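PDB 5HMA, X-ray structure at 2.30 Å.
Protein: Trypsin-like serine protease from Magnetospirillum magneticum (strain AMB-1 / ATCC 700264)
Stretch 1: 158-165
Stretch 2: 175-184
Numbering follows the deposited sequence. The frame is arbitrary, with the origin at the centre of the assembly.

Stretch 1, residues 158-165: DLVGINIA
Stretch 2 175-184: GFTVPAQVIV

The most unusual feature of this contact is the backbone of Gly161, which is almost fully extended (phi/psi 175/-178) and lies so close to the partner strand that no side chain could be accommodated. Its CA is 3.1 Å from Val178 O and 3.6 Å from Thr177 CG2, and a CB in ideal position would fall 2.4 Å from Thr177 CG2 and 2.6 Å from Val178 O, a clash with both. Glycine therefore suits this position, which follows a kink at Val160 (-116/-14), where psi departs from the extended range.

Around this point, strand 159-165 pairs antiparallel with strand 175-179. Their axes approach to 4.3 Å, with 139° between the N-to-C directions. The register sets Gly161 against Pro179, Ile162 against Val178, Asn163 against Thr177, Ile164 against Phe176 and Ala165 against Gly175. Two of these pairs carry reciprocal hydrogen bonds. Ile162 N donates to Val178 O at 2.9 Å and Val178 N to Ile162 O at 2.8 Å; Ile164 N donates to Phe176 O at 2.9 Å, in the straightest bond of the ladder (171°), and Phe176 N returns one to Ile164 O, also at 2.9 Å. Between them, at the non-hydrogen-bonded pair, CA-H...O contacts run from Thr177 CA to Ile162 O and from Asn163 CA to Phe176 O, each 3.4 Å. Residues 162-165 and 175-178 are extended, with phi from -148° to -77° and psi from 117° to 161°.

Proline at 179 (-58/142) has no amide hydrogen to offer, and its non-hydrogen-bonded position demands none across the pair. The next amide closes the ladder: Ala180 N donates to Val160 O at 2.9 Å. Over residues 180-184 phi lies between -63° and -54° and psi between -24° and -53°, and Val182 N bonds to Pro179 O at 3.1 Å. The helix runs nearly perpendicular to the first strand (96°), its axis 7.3 Å away at closest approach.

On one face of the sheet, Asn163 and Thr177 (both chi1 m; Asn163 chi2 -44°) form a polar pair, Thr177 OG1 donating to Asn163 OD1 at a short 2.5 Å. Both residues are buried, and the bond gives Thr177 OG1 and Asn163 OD1 a polar partner there.

The other face carries Ile162, Ile164, Phe176 and Val178, all apolar. Ile164 (m, t) lays its CD1 3.9 Å from Val178 CG2 (Val178 chi1 t), while Ile164 CB and Phe176 CB stand 4.3 Å apart; the ring of Phe176 (chi1 -71°, chi2 78°) leads away. Ile162 (m, m) reaches the helix, its CG1 3.9 Å from CD1 of Ile183 (m, t). Leu159 (t, p) points sideways, but its end comes nearer, with CD2 4.3 Å from Ile183 CD1 and CG 4.2 Å from Ala180 CB. Ala180 and Ile183 point toward the strand: the small methyl of Ala180 fits close against the backbone, its CB 3.9 Å from Leu159 O, whereas the longer Ile183 spans the wider gap. Together the two stretches bury 525 Å², summed over both sides.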

# COMPACT_ATOMS: atom_id res chain seq x y z
N ASP A 158 12.80 1.50 -4.83
CA ASP A 158 11.84 1.24 -5.91
C ASP A 158 10.61 0.52 -5.38
O ASP A 158 10.72 -0.39 -4.54
CB ASP A 158 12.49 0.41 -7.01
CG ASP A 158 13.73 1.06 -7.58
OD1 ASP A 158 13.77 2.31 -7.61
OD2 ASP A 158 14.66 0.33 -7.99
N LEU A 159 9.44 0.91 -5.86
CA LEU A 159 8.20 0.22 -5.49
C LEU A 159 8.25 -1.20 -6.05
O LEU A 159 8.46 -1.38 -7.25
CB LEU A 159 6.99 0.97 -6.04
CG LEU A 159 5.62 0.38 -5.69
CD1 LEU A 159 5.41 0.41 -4.19
CD2 LEU A 159 4.53 1.17 -6.38
N VAL A 160 8.06 -2.22 -5.21
CA VAL A 160 8.01 -3.57 -5.77
C VAL A 160 6.65 -4.20 -5.54
O VAL A 160 6.31 -5.21 -6.17
CB VAL A 160 9.15 -4.48 -5.22
CG1 VAL A 160 10.51 -3.90 -5.62
CG2 VAL A 160 9.06 -4.65 -3.73
N GLY A 161 5.84 -3.60 -4.68
CA GLY A 161 4.50 -4.11 -4.48
C GLY A 161 3.68 -3.46 -3.39
O GLY A 161 4.12 -2.52 -2.74
N ILE A 162 2.48 -3.98 -3.21
CA ILE A 162 1.53 -3.49 -2.21
C ILE A 162 1.22 -4.62 -1.24
O ILE A 162 0.84 -5.72 -1.64
CB ILE A 162 0.24 -2.97 -2.88
CG1 ILE A 162 0.56 -1.80 -3.81
CG2 ILE A 162 -0.77 -2.59 -1.81
CD1 ILE A 162 1.06 -0.55 -3.09
N ASN A 163 1.36 -4.35 0.05
CA ASN A 163 1.32 -5.41 1.05
C ASN A 163 -0.08 -5.73 1.55
O ASN A 163 -0.97 -4.88 1.55
CB ASN A 163 2.23 -5.03 2.21
CG ASN A 163 3.68 -4.97 1.78
OD1 ASN A 163 4.15 -5.87 1.06
ND2 ASN A 163 4.39 -3.92 2.18
N ILE A 164 -0.25 -6.99 1.94
CA ILE A 164 -1.47 -7.50 2.56
C ILE A 164 -1.07 -8.34 3.76
O ILE A 164 -0.38 -9.35 3.60
CB ILE A 164 -2.31 -8.34 1.60
CG1 ILE A 164 -2.67 -7.55 0.33
CG2 ILE A 164 -3.55 -8.90 2.32
CD1 ILE A 164 -3.48 -8.36 -0.70
N ALA A 165 -1.47 -7.92 4.95
CA ALA A 165 -1.28 -8.75 6.14
C ALA A 165 -2.38 -9.78 6.22
O ALA A 165 -3.56 -9.43 6.21
CB ALA A 165 -1.25 -7.91 7.40
N GLY A 175 2.90 -12.27 5.93
CA GLY A 175 3.01 -11.19 4.96
C GLY A 175 2.85 -11.58 3.50
O GLY A 175 3.55 -12.46 3.00
N PHE A 176 1.93 -10.92 2.81
CA PHE A 176 1.76 -11.12 1.38
C PHE A 176 1.99 -9.81 0.65
O PHE A 176 1.93 -8.73 1.26
CB PHE A 176 0.38 -11.67 1.07
CG PHE A 176 0.21 -13.09 1.50
CD1 PHE A 176 -0.02 -13.39 2.84
CD2 PHE A 176 0.32 -14.12 0.59
CE1 PHE A 176 -0.14 -14.71 3.26
CE2 PHE A 176 0.18 -15.46 1.00
CZ PHE A 176 -0.05 -15.74 2.33
N THR A 177 2.27 -9.89 -0.65
CA THR A 177 2.49 -8.69 -1.45
C THR A 177 2.02 -8.87 -2.89
O THR A 177 2.43 -9.82 -3.56
CB THR A 177 3.99 -8.28 -1.49
OG1 THR A 177 4.49 -8.08 -0.16
CG2 THR A 177 4.15 -6.98 -2.29
N VAL A 178 1.17 -7.95 -3.34
CA VAL A 178 0.78 -7.86 -4.75
C VAL A 178 1.91 -7.21 -5.54
O VAL A 178 2.27 -6.08 -5.26
CB VAL A 178 -0.50 -7.06 -4.92
CG1 VAL A 178 -0.96 -7.12 -6.38
CG2 VAL A 178 -1.59 -7.56 -3.96
N PRO A 179 2.49 -7.93 -6.52
CA PRO A 179 3.60 -7.35 -7.30
C PRO A 179 3.22 -6.04 -8.00
O PRO A 179 2.10 -5.91 -8.49
CB PRO A 179 3.91 -8.45 -8.33
CG PRO A 179 3.46 -9.71 -7.68
CD PRO A 179 2.23 -9.33 -6.86
N ALA A 180 4.14 -5.09 -8.05
CA ALA A 180 3.83 -3.77 -8.59
C ALA A 180 3.46 -3.82 -10.08
O ALA A 180 2.76 -2.94 -10.57
CB ALA A 180 5.00 -2.82 -8.37
N GLN A 181 3.92 -4.84 -10.80
CA GLN A 181 3.60 -4.96 -12.22
C GLN A 181 2.10 -5.08 -12.46
O GLN A 181 1.58 -4.68 -13.51
CB GLN A 181 4.33 -6.17 -12.83
CG GLN A 181 4.10 -6.34 -14.34
CD GLN A 181 4.40 -5.07 -15.14
OE1 GLN A 181 5.29 -4.29 -14.79
NE2 GLN A 181 3.64 -4.86 -16.21
N VAL A 182 1.40 -5.64 -11.47
CA VAL A 182 -0.05 -5.77 -11.51
C VAL A 182 -0.68 -4.38 -11.63
O VAL A 182 -1.65 -4.19 -12.37
CB VAL A 182 -0.56 -6.54 -10.28
CG1 VAL A 182 -2.03 -6.26 -10.03
CG2 VAL A 182 -0.29 -8.04 -10.45
N ILE A 183 -0.12 -3.41 -10.92
CA ILE A 183 -0.60 -2.04 -11.00
C ILE A 183 -0.49 -1.49 -12.41
O ILE A 183 -1.46 -0.97 -12.96
CB ILE A 183 0.18 -1.13 -10.03
CG1 ILE A 183 0.03 -1.61 -8.59
CG2 ILE A 183 -0.30 0.31 -10.16
CD1 ILE A 183 0.92 -0.85 -7.62
N VAL A 184 0.69 -1.61 -12.99
CA VAL A 184 0.95 -1.09 -14.33
C VAL A 184 -0.04 -1.63 -15.36
O VAL A 184 -0.64 -0.86 -16.12
CB VAL A 184 2.38 -1.42 -14.77
CG1 VAL A 184 2.65 -0.88 -16.17
CG2 VAL A 184 3.38 -0.88 -13.75